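Nucleoporin NUP170 (Chaetomium thermophilum, PDB 5HAX) is a nuclear pore protein that probably serves as a structural scaffold of the pore, joining a beta-propeller to an alpha-helical region. Local coordinates at residues Asn14-Leu19 against Tyr594-Val599; Phe63-Ala68 against Ser91-Asp96; Arg275-Met280 against Pro285-Lys290. All blocks are in the same frame, centred on the assembly; numbering follows the deposited sequence.

Starting at the N terminus, helix 5-20 contributes the first half of contact 1, which closes only some 575 residues later, at helix 586-599; the N-terminal helix thereby lies against the helical C-terminal part of the chain. Contacts 2 and 3 both fall within this long loop and follow one another in series, without crossing. Contact 2 is a short closure setting helix 60-67 against strand 91-96 of a propeller sheet. Contact 3 is shorter still, joining helix 270-279 to the loop that leads into strand 293-298. Nothing touches between the three: centres of contacts 1 and 2 are about 50 Å apart, and the centre of contact 3 is about 44 Å from the centre of each.

Contact 1 (Asn14-Leu19 against Tyr594-Val599); sequences NQTLQL and YLTRLV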
loop_
_atom_site.group_PDB
_atom_site.type_symbol
_atom_site.label_atom_id
_atom_site.label_comp_id
_atom_site.label_asym_id
_atom_site.label_seq_id
_atom_site.Cartn_x
_atom_site.Cartn_y
_atom_site.Cartn_z
ATOM N N ASN A 14 -9.977 -22.173 8.236
ATOM C CA ASN A 14 -8.533 -22.369 8.305
ATOM C C ASN A 14 -7.952 -22.706 6.938
ATOM O O ASN A 14 -6.884 -22.206 6.568
ATOM C CB ASN A 14 -8.202 -23.472 9.310
ATOM C CG ASN A 14 -8.387 -23.027 10.746
ATOM O OD1 ASN A 14 -8.091 -21.886 11.101
ATOM N ND2 ASN A 14 -8.877 -23.932 11.585
ATOM N N GLN A 15 -8.643 -23.553 6.174
ATOM C CA GLN A 15 -8.161 -23.915 4.846
ATOM C C GLN A 15 -8.326 -22.766 3.862
ATOM O O GLN A 15 -7.542 -22.646 2.914
ATOM C CB GLN A 15 -8.900 -25.157 4.350
ATOM C CG GLN A 15 -8.592 -26.410 5.162
ATOM C CD GLN A 15 -9.651 -27.486 5.013
ATOM O OE1 GLN A 15 -10.476 -27.442 4.101
ATOM N NE2 GLN A 15 -9.636 -28.457 5.920
ATOM N N THR A 16 -9.334 -21.914 4.070
ATOM C CA THR A 16 -9.514 -20.751 3.209
ATOM C C THR A 16 -8.451 -19.696 3.489
ATOM O O THR A 16 -7.925 -19.075 2.558
ATOM C CB THR A 16 -10.918 -20.177 3.404
ATOM O OG1 THR A 16 -11.893 -21.183 3.091
ATOM C CG2 THR A 16 -11.144 -18.968 2.508
ATOM N N LEU A 17 -8.125 -19.480 4.767
ATOM C CA LEU A 17 -7.043 -18.566 5.118
ATOM C C LEU A 17 -5.742 -18.974 4.439
ATOM O O LEU A 17 -5.029 -18.134 3.877
ATOM C CB LEU A 17 -6.860 -18.530 6.636
ATOM C CG LEU A 17 -7.984 -17.903 7.463
ATOM C CD1 LEU A 17 -7.781 -18.218 8.938
ATOM C CD2 LEU A 17 -8.047 -16.402 7.239
ATOM N N GLN A 18 -5.414 -20.268 4.485
ATOM C CA GLN A 18 -4.186 -20.750 3.861
ATOM C C GLN A 18 -4.222 -20.580 2.349
ATOM O O GLN A 18 -3.179 -20.344 1.728
ATOM C CB GLN A 18 -3.961 -22.218 4.223
ATOM C CG GLN A 18 -3.474 -22.434 5.649
ATOM C CD GLN A 18 -3.586 -23.880 6.103
ATOM O OE1 GLN A 18 -4.266 -24.693 5.476
ATOM N NE2 GLN A 18 -2.916 -24.206 7.202
ATOM N N LEU A 19 -5.404 -20.697 1.743
ATOM C CA LEU A 19 -5.515 -20.519 0.301
ATOM C C LEU A 19 -5.228 -19.076 -0.096
ATOM O O LEU A 19 -4.526 -18.828 -1.083
ATOM C CB LEU A 19 -6.907 -20.943 -0.167
ATOM C CG LEU A 19 -7.070 -21.229 -1.659
ATOM C CD1 LEU A 19 -6.299 -22.482 -2.054
ATOM C CD2 LEU A 19 -8.542 -21.370 -2.016
ATOM N N TYR A 594 -15.984 -15.174 1.543
ATOM C CA TYR A 594 -16.353 -13.862 2.064
ATOM C C TYR A 594 -16.244 -13.822 3.583
ATOM O O TYR A 594 -15.627 -12.913 4.149
ATOM C CB TYR A 594 -17.770 -13.508 1.612
ATOM C CG TYR A 594 -18.231 -12.139 2.052
ATOM C CD1 TYR A 594 -17.433 -11.022 1.855
ATOM C CD2 TYR A 594 -19.470 -11.961 2.654
ATOM C CE1 TYR A 594 -17.849 -9.766 2.252
ATOM C CE2 TYR A 594 -19.896 -10.707 3.055
ATOM C CZ TYR A 594 -19.083 -9.613 2.850
ATOM O OH TYR A 594 -19.498 -8.362 3.246
ATOM N N LEU A 595 -16.840 -14.807 4.264
ATOM C CA LEU A 595 -16.816 -14.824 5.724
ATOM C C LEU A 595 -15.389 -14.870 6.256
ATOM O O LEU A 595 -15.051 -14.154 7.207
ATOM C CB LEU A 595 -17.614 -16.017 6.250
ATOM C CG LEU A 595 -17.562 -16.233 7.767
ATOM C CD1 LEU A 595 -18.092 -15.012 8.501
ATOM C CD2 LEU A 595 -18.337 -17.482 8.155
ATOM N N THR A 596 -14.544 -15.718 5.665
ATOM C CA THR A 596 -13.157 -15.816 6.108
ATOM C C THR A 596 -12.463 -14.465 6.027
ATOM O O THR A 596 -11.794 -14.038 6.974
ATOM C CB THR A 596 -12.410 -16.849 5.264
ATOM O OG1 THR A 596 -13.014 -18.137 5.438
ATOM C CG2 THR A 596 -10.935 -16.919 5.666
ATOM N N ARG A 597 -12.623 -13.773 4.898
ATOM C CA ARG A 597 -11.934 -12.504 4.699
ATOM C C ARG A 597 -12.447 -11.431 5.652
ATOM O O ARG A 597 -11.718 -10.485 5.970
ATOM C CB ARG A 597 -12.079 -12.066 3.240
ATOM C CG ARG A 597 -11.286 -12.942 2.278
ATOM C CD ARG A 597 -11.633 -12.679 0.818
ATOM N NE ARG A 597 -10.724 -13.385 -0.087
ATOM C CZ ARG A 597 -10.851 -13.417 -1.411
ATOM N NH1 ARG A 597 -11.857 -12.786 -2.003
ATOM N NH2 ARG A 597 -9.972 -14.086 -2.146
ATOM N N LEU A 598 -13.686 -11.563 6.129
ATOM C CA LEU A 598 -14.205 -10.606 7.103
ATOM C C LEU A 598 -13.530 -10.752 8.465
ATOM O O LEU A 598 -13.477 -9.781 9.230
ATOM C CB LEU A 598 -15.719 -10.764 7.254
ATOM C CG LEU A 598 -16.607 -10.349 6.080
ATOM C CD1 LEU A 598 -18.063 -10.614 6.434
ATOM C CD2 LEU A 598 -16.407 -8.888 5.696
ATOM N N VAL A 599 -13.011 -11.940 8.790
ATOM C CA VAL A 599 -12.446 -12.211 10.107
ATOM C C VAL A 599 -10.969 -12.594 10.043
ATOM O O VAL A 599 -10.414 -13.063 11.039
ATOM C CB VAL A 599 -13.249 -13.305 10.842
ATOM C CG1 VAL A 599 -14.706 -12.894 10.985
ATOM C CG2 VAL A 599 -13.125 -14.647 10.131
#
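Thr596 reaches across to Thr16 and Leu17 with both branches of its side chain. Its methyl CG2 presses on the end of Leu17, 3.3 Å from CD2, tighter than a usual carbon-carbon contact, and 3.6 Å from Leu17 CG. The other branch faces Thr16: Thr596 OG1 lies 3.6 Å from Thr16 CB, and the branch-point carbon Thr596 CB is 3.7 Å from Thr16 CG2. No hydrogen bond crosses the contact. Each hydroxyl instead turns back to its own helix, Thr16 OG1 bonding to Val12 O and Thr596 OG1 to Ala592 O, one turn earlier. In Thr596 this follows from the torsion: chi1 of -62° sets OG1 beside the backbone N and swings CG2 anti to it, toward Leu17. This is helix-on-helix packing, with Leu17 and Thr596 CA atoms only 6.8 Å apart, and it lays the N-terminal helix 5-20 on helix 586-599 of the alpha-helical region. A glycine in place of Thr596 would probably open a gap beneath Leu17 CD2 and Thr16 CG2, leaving the leucine end less firmly held. Farther out, the same two helices are joined by charge, Arg597 NE forming a salt bridge with Asp20 while its NH2 pairs with Glu524. Asn14 adds side-chain hydrogen bonds to Trp603 and Glu718, and helices 622-640 and 663-694 pack against other side chains of 594-599.

Contact 2 (Phe63-Ala68 against Ser91-Asp96); sequences FEHLNA and SLFLWD
His65 and Phe93 meet as an offset aromatic stack, and this single ring pair carries the contact. Their planes are inclined by only 14° and their centroids are 4.4 Å apart, which establishes the near-parallel geometry. The overlap is partial: Phe93 CZ sits over the centre of the imidazole, with its closest atom, His65 NE2, at 3.8 Å, whereas His65 CD2 lies toward the rim of the phenyl face. Although the rings are nearly parallel, the two side chains cross at about a right angle. In both residues CG is anti to the carbonyl carbon (chi1 -71° in His65, -62° in Phe93), which carries the two rings into the space between helix and strand.

Apolar packing backs the stack, since Ile88 of the neighbouring strand 83-88 touches both side chains. Phe93 is backbone-bonded to Ala86 in the antiparallel sheet, a blade of the propeller. Its side chain leaves the sheet toward helix 60-67, which therefore packs over one face of that blade.

No hydrogen bond joins the two segments. Because Phe93 is met through the imidazole face, the attraction is probably mainly dispersive, needs neither ring nitrogen as a hydrogen-bonding partner of Phe93, and would probably gain cation-pi character if the imidazole were protonated.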
loop_
_atom_site.group_PDB
_atom_site.type_symbol
_atom_site.label_atom_id
_atom_site.label_comp_id
_atom_site.label_asym_id
_atom_site.label_seq_id
_atom_site.Cartn_x
_atom_site.Cartn_y
_atom_site.Cartn_z
ATOM N N PHE A 63 -0.069 31.092 -5.437
ATOM C CA PHE A 63 0.188 31.615 -6.775
ATOM C C PHE A 63 0.763 33.025 -6.710
ATOM O O PHE A 63 1.637 33.386 -7.506
ATOM C CB PHE A 63 -1.097 31.605 -7.606
ATOM C CG PHE A 63 -1.502 30.241 -8.090
ATOM C CD1 PHE A 63 -0.700 29.538 -8.973
ATOM C CD2 PHE A 63 -2.697 29.672 -7.681
ATOM C CE1 PHE A 63 -1.074 28.287 -9.427
ATOM C CE2 PHE A 63 -3.077 28.422 -8.133
ATOM C CZ PHE A 63 -2.264 27.730 -9.009
ATOM N N GLU A 64 0.283 33.839 -5.765
ATOM C CA GLU A 64 0.826 35.183 -5.590
ATOM C C GLU A 64 2.303 35.128 -5.219
ATOM O O GLU A 64 3.124 35.871 -5.771
ATOM C CB GLU A 64 0.034 35.934 -4.519
ATOM C CG GLU A 64 -1.415 36.216 -4.882
ATOM C CD GLU A 64 -2.193 36.821 -3.728
ATOM O OE1 GLU A 64 -3.437 36.891 -3.818
ATOM O OE2 GLU A 64 -1.561 37.227 -2.729
ATOM N N HIS A 65 2.659 34.253 -4.276
ATOM C CA HIS A 65 4.059 34.105 -3.892
ATOM C C HIS A 65 4.883 33.497 -5.020
ATOM O O HIS A 65 6.017 33.925 -5.266
ATOM C CB HIS A 65 4.169 33.243 -2.633
ATOM C CG HIS A 65 3.676 33.915 -1.388
ATOM N ND1 HIS A 65 4.225 35.082 -0.904
ATOM C CD2 HIS A 65 2.697 33.570 -0.519
ATOM C CE1 HIS A 65 3.599 35.433 0.205
ATOM N NE2 HIS A 65 2.667 34.533 0.461
ATOM N N LEU A 66 4.333 32.497 -5.715
ATOM C CA LEU A 66 5.086 31.815 -6.763
ATOM C C LEU A 66 5.434 32.770 -7.899
ATOM O O LEU A 66 6.579 32.811 -8.361
ATOM C CB LEU A 66 4.289 30.619 -7.289
ATOM C CG LEU A 66 4.333 29.346 -6.437
ATOM C CD1 LEU A 66 3.275 28.360 -6.905
ATOM C CD2 LEU A 66 5.714 28.704 -6.488
ATOM N N ASN A 67 4.452 33.544 -8.366
ATOM C CA ASN A 67 4.718 34.538 -9.398
ATOM C C ASN A 67 5.510 35.726 -8.869
ATOM O O ASN A 67 6.002 36.526 -9.672
ATOM C CB ASN A 67 3.404 35.016 -10.014
ATOM C CG ASN A 67 2.752 33.957 -10.881
ATOM O OD1 ASN A 67 3.081 32.774 -10.788
ATOM N ND2 ASN A 67 1.825 34.377 -11.734
ATOM N N ALA A 68 5.640 35.858 -7.549
ATOM C CA ALA A 68 6.540 36.820 -6.933
ATOM C C ALA A 68 7.933 36.241 -6.708
ATOM O O ALA A 68 8.702 36.783 -5.907
ATOM C CB ALA A 68 5.955 37.313 -5.607
ATOM N N SER A 91 11.825 31.314 1.444
ATOM C CA SER A 91 10.583 31.202 2.199
ATOM C C SER A 91 9.873 29.896 1.864
ATOM O O SER A 91 9.926 29.416 0.729
ATOM C CB SER A 91 9.658 32.390 1.911
ATOM O OG SER A 91 10.206 33.595 2.415
ATOM N N LEU A 92 9.200 29.330 2.868
ATOM C CA LEU A 92 8.515 28.048 2.749
ATOM C C LEU A 92 7.082 28.174 3.244
ATOM O O LEU A 92 6.825 28.817 4.266
ATOM C CB LEU A 92 9.244 26.965 3.550
ATOM C CG LEU A 92 8.575 25.592 3.590
ATOM C CD1 LEU A 92 8.446 25.010 2.189
ATOM C CD2 LEU A 92 9.360 24.662 4.496
ATOM N N PHE A 93 6.153 27.536 2.529
ATOM C CA PHE A 93 4.731 27.600 2.859
ATOM C C PHE A 93 4.118 26.211 2.751
ATOM O O PHE A 93 4.193 25.579 1.693
ATOM C CB PHE A 93 4.001 28.579 1.936
ATOM C CG PHE A 93 4.500 29.989 2.044
ATOM C CD1 PHE A 93 4.035 30.825 3.044
ATOM C CD2 PHE A 93 5.439 30.477 1.149
ATOM C CE1 PHE A 93 4.496 32.124 3.150
ATOM C CE2 PHE A 93 5.904 31.775 1.250
ATOM C CZ PHE A 93 5.431 32.599 2.252
ATOM N N LEU A 94 3.507 25.749 3.841
ATOM C CA LEU A 94 2.811 24.472 3.906
ATOM C C LEU A 94 1.309 24.707 3.992
ATOM O O LEU A 94 0.858 25.748 4.480
ATOM C CB LEU A 94 3.262 23.651 5.120
ATOM C CG LEU A 94 4.708 23.154 5.205
ATOM C CD1 LEU A 94 5.700 24.298 5.360
ATOM C CD2 LEU A 94 4.841 22.187 6.372
ATOM N N TRP A 95 0.529 23.732 3.526
ATOM C CA TRP A 95 -0.921 23.841 3.631
ATOM C C TRP A 95 -1.562 22.471 3.459
ATOM O O TRP A 95 -1.037 21.604 2.756
ATOM C CB TRP A 95 -1.486 24.827 2.601
ATOM C CG TRP A 95 -1.543 24.307 1.192
ATOM C CD1 TRP A 95 -2.596 23.676 0.593
ATOM C CD2 TRP A 95 -0.512 24.393 0.202
ATOM N NE1 TRP A 95 -2.281 23.359 -0.707
ATOM C CE2 TRP A 95 -1.007 23.789 -0.972
ATOM C CE3 TRP A 95 0.784 24.920 0.193
ATOM C CZ2 TRP A 95 -0.252 23.696 -2.137
ATOM C CZ3 TRP A 95 1.530 24.826 -0.967
ATOM C CH2 TRP A 95 1.010 24.219 -2.115
ATOM N N ASP A 96 -2.705 22.296 4.120
ATOM C CA ASP A 96 -3.497 21.073 4.033
ATOM C C ASP A 96 -4.347 21.127 2.768
ATOM O O ASP A 96 -5.293 21.918 2.681
ATOM C CB ASP A 96 -4.363 20.933 5.284
ATOM C CG ASP A 96 -5.403 19.837 5.166
ATOM O OD1 ASP A 96 -5.171 18.853 4.434
ATOM O OD2 ASP A 96 -6.459 19.962 5.818
#

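Contact 3 (Arg275-Met280 against Pro285-Lys290); sequences RDFAHM and PLFTDK. With PO4 (phosphate ion), chain D.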
loop_
_atom_site.group_PDB
_atom_site.type_symbol
_atom_site.label_atom_id
_atom_site.label_comp_id
_atom_site.label_asym_id
_atom_site.label_seq_id
_atom_site.Cartn_x
_atom_site.Cartn_y
_atom_site.Cartn_z
ATOM N N ARG A 275 24.613 -5.284 -20.288
ATOM C CA ARG A 275 25.208 -6.599 -20.497
ATOM C C ARG A 275 24.268 -7.703 -20.025
ATOM O O ARG A 275 24.066 -8.701 -20.727
ATOM C CB ARG A 275 26.559 -6.681 -19.786
ATOM C CG ARG A 275 27.288 -7.992 -20.008
ATOM C CD ARG A 275 28.774 -7.878 -19.698
ATOM N NE ARG A 275 29.031 -7.052 -18.519
ATOM C CZ ARG A 275 29.434 -5.784 -18.553
ATOM N NH1 ARG A 275 29.640 -5.169 -19.712
ATOM N NH2 ARG A 275 29.639 -5.125 -17.420
ATOM N N ASP A 276 23.681 -7.541 -18.835
ATOM C CA ASP A 276 22.649 -8.471 -18.385
ATOM C C ASP A 276 21.532 -8.572 -19.412
ATOM O O ASP A 276 21.091 -9.670 -19.770
ATOM C CB ASP A 276 22.073 -8.024 -17.039
ATOM C CG ASP A 276 23.100 -8.023 -15.927
ATOM O OD1 ASP A 276 22.849 -7.372 -14.887
ATOM O OD2 ASP A 276 24.156 -8.670 -16.084
ATOM N N PHE A 277 21.068 -7.422 -19.902
ATOM C CA PHE A 277 19.974 -7.393 -20.864
ATOM C C PHE A 277 20.331 -8.156 -22.134
ATOM O O PHE A 277 19.480 -8.840 -22.717
ATOM C CB PHE A 277 19.621 -5.940 -21.179
ATOM C CG PHE A 277 18.430 -5.778 -22.073
ATOM C CD1 PHE A 277 17.189 -6.258 -21.693
ATOM C CD2 PHE A 277 18.546 -5.117 -23.283
ATOM C CE1 PHE A 277 16.090 -6.098 -22.514
ATOM C CE2 PHE A 277 17.451 -4.952 -24.107
ATOM C CZ PHE A 277 16.220 -5.444 -23.719
ATOM N N ALA A 278 21.587 -8.057 -22.576
ATOM C CA ALA A 278 21.999 -8.743 -23.796
ATOM C C ALA A 278 22.021 -10.254 -23.611
ATOM O O ALA A 278 21.790 -10.996 -24.571
ATOM C CB ALA A 278 23.375 -8.245 -24.240
ATOM N N HIS A 279 22.294 -10.725 -22.394
ATOM C CA HIS A 279 22.285 -12.152 -22.105
ATOM C C HIS A 279 20.879 -12.724 -21.995
ATOM O O HIS A 279 20.728 -13.950 -21.962
ATOM C CB HIS A 279 23.053 -12.431 -20.809
ATOM C CG HIS A 279 24.510 -12.092 -20.886
ATOM N ND1 HIS A 279 25.391 -12.349 -19.857
ATOM C CD2 HIS A 279 25.241 -11.513 -21.869
ATOM C CE1 HIS A 279 26.600 -11.945 -20.202
ATOM N NE2 HIS A 279 26.536 -11.435 -21.418
ATOM N N MET A 280 19.856 -11.875 -21.937
ATOM C CA MET A 280 18.481 -12.345 -21.918
ATOM C C MET A 280 18.066 -12.812 -23.309
ATOM O O MET A 280 18.675 -12.457 -24.322
ATOM C CB MET A 280 17.542 -11.240 -21.431
ATOM C CG MET A 280 17.893 -10.702 -20.052
ATOM S SD MET A 280 16.825 -9.349 -19.521
ATOM C CE MET A 280 15.301 -10.232 -19.205
ATOM N N PRO A 285 15.350 -2.684 -28.933
ATOM C CA PRO A 285 15.867 -1.328 -29.162
ATOM C C PRO A 285 15.327 -0.296 -28.188
ATOM O O PRO A 285 15.708 0.876 -28.287
ATOM C CB PRO A 285 15.406 -1.025 -30.594
ATOM C CG PRO A 285 14.155 -1.810 -30.746
ATOM C CD PRO A 285 14.358 -3.071 -29.952
ATOM N N LEU A 286 14.443 -0.686 -27.266
ATOM C CA LEU A 286 13.958 0.225 -26.239
ATOM C C LEU A 286 14.959 0.418 -25.105
ATOM O O LEU A 286 14.745 1.291 -24.258
ATOM C CB LEU A 286 12.630 -0.285 -25.666
ATOM C CG LEU A 286 11.447 -0.380 -26.636
ATOM C CD1 LEU A 286 10.225 -0.960 -25.932
ATOM C CD2 LEU A 286 11.115 0.976 -27.241
ATOM N N PHE A 287 16.039 -0.363 -25.071
ATOM C CA PHE A 287 17.050 -0.251 -24.022
ATOM C C PHE A 287 18.428 -0.375 -24.661
ATOM O O PHE A 287 18.846 -1.479 -25.026
ATOM C CB PHE A 287 16.848 -1.321 -22.947
ATOM C CG PHE A 287 17.740 -1.156 -21.746
ATOM C CD1 PHE A 287 18.149 0.102 -21.326
ATOM C CD2 PHE A 287 18.174 -2.264 -21.037
ATOM C CE1 PHE A 287 18.968 0.250 -20.225
ATOM C CE2 PHE A 287 18.994 -2.122 -19.934
ATOM C CZ PHE A 287 19.390 -0.864 -19.528
ATOM N N THR A 288 19.131 0.753 -24.782
ATOM C CA THR A 288 20.455 0.817 -25.388
ATOM C C THR A 288 21.341 1.719 -24.541
ATOM O O THR A 288 20.929 2.225 -23.493
ATOM C CB THR A 288 20.394 1.360 -26.818
ATOM O OG1 THR A 288 20.034 2.746 -26.781
ATOM C CG2 THR A 288 19.378 0.592 -27.654
ATOM N N ASP A 289 22.573 1.938 -25.013
ATOM C CA ASP A 289 23.489 2.841 -24.324
ATOM C C ASP A 289 23.013 4.288 -24.364
ATOM O O ASP A 289 23.498 5.109 -23.577
ATOM C CB ASP A 289 24.889 2.740 -24.934
ATOM C CG ASP A 289 24.975 3.372 -26.308
ATOM O OD1 ASP A 289 26.008 4.004 -26.606
ATOM O OD2 ASP A 289 24.013 3.237 -27.090
ATOM N N LYS A 290 22.083 4.617 -25.262
ATOM C CA LYS A 290 21.487 5.945 -25.312
ATOM C C LYS A 290 20.362 6.116 -24.296
ATOM O O LYS A 290 20.003 7.251 -23.968
ATOM C CB LYS A 290 20.964 6.205 -26.728
ATOM C CG LYS A 290 20.296 7.555 -26.957
ATOM C CD LYS A 290 21.254 8.717 -26.746
ATOM C CE LYS A 290 20.657 10.016 -27.270
ATOM N NZ LYS A 290 21.523 11.197 -26.997
HETATM P P PO4 D . 29.101 -7.447 -14.440
HETATM O O1 PO4 D . 28.237 -6.910 -15.556
HETATM O O2 PO4 D . 29.619 -6.303 -13.600
HETATM O O3 PO4 D . 30.266 -8.200 -15.037
HETATM O O4 PO4 D . 28.285 -8.381 -13.579
#
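One face of the Phe277 ring receives Phe287, whose CD2 stands 3.6 Å above that plane, displaced toward the rim. The pair is edge-to-face, the edge of Phe287 turned to Phe277, with centroids 5.3 Å apart and planes at 61°, so the T-shape is tilted. The closest atoms are Phe277 CD2 and Phe287 CD2 at 3.7 Å, and Phe287 CB adds a second touch, 3.9 Å from Phe277 CE2. A third flat group, the Arg275 guanidinium, has a phosphate ion at its edge, while the His279 ring has the backbone oxygen of Arg275 over one face.

Phe277 directs its ring off the helix with CG anti to the backbone N (chi1 -175°), and Phe287 adopts the same first torsion, the two side chains sliding past each other in opposite directions. In the propeller, helix 270-279 follows strand 263-268 of one blade, and the loop carrying Phe287 leads into strand 293-298 of another sheet; the ring pair thus closes the inter-blade connection on itself. Leu344 of strand 341-348 also packs on Phe277, while Cys273 and Leu274 of the helix touch Phe287.

Beyond the rings, Thr288 OG1 accepts from Lys290 N at 3.2 Å, an ST turn within the loop. Arg275 grips the phosphate, probably from the crystallisation liquor, through a single oxygen: Arg275 NE is 3.1 Å and Arg275 NH2 2.9 Å from O1, both bonds bent to near 140°. Ser272 OG is also hydrogen-bonded to the ion.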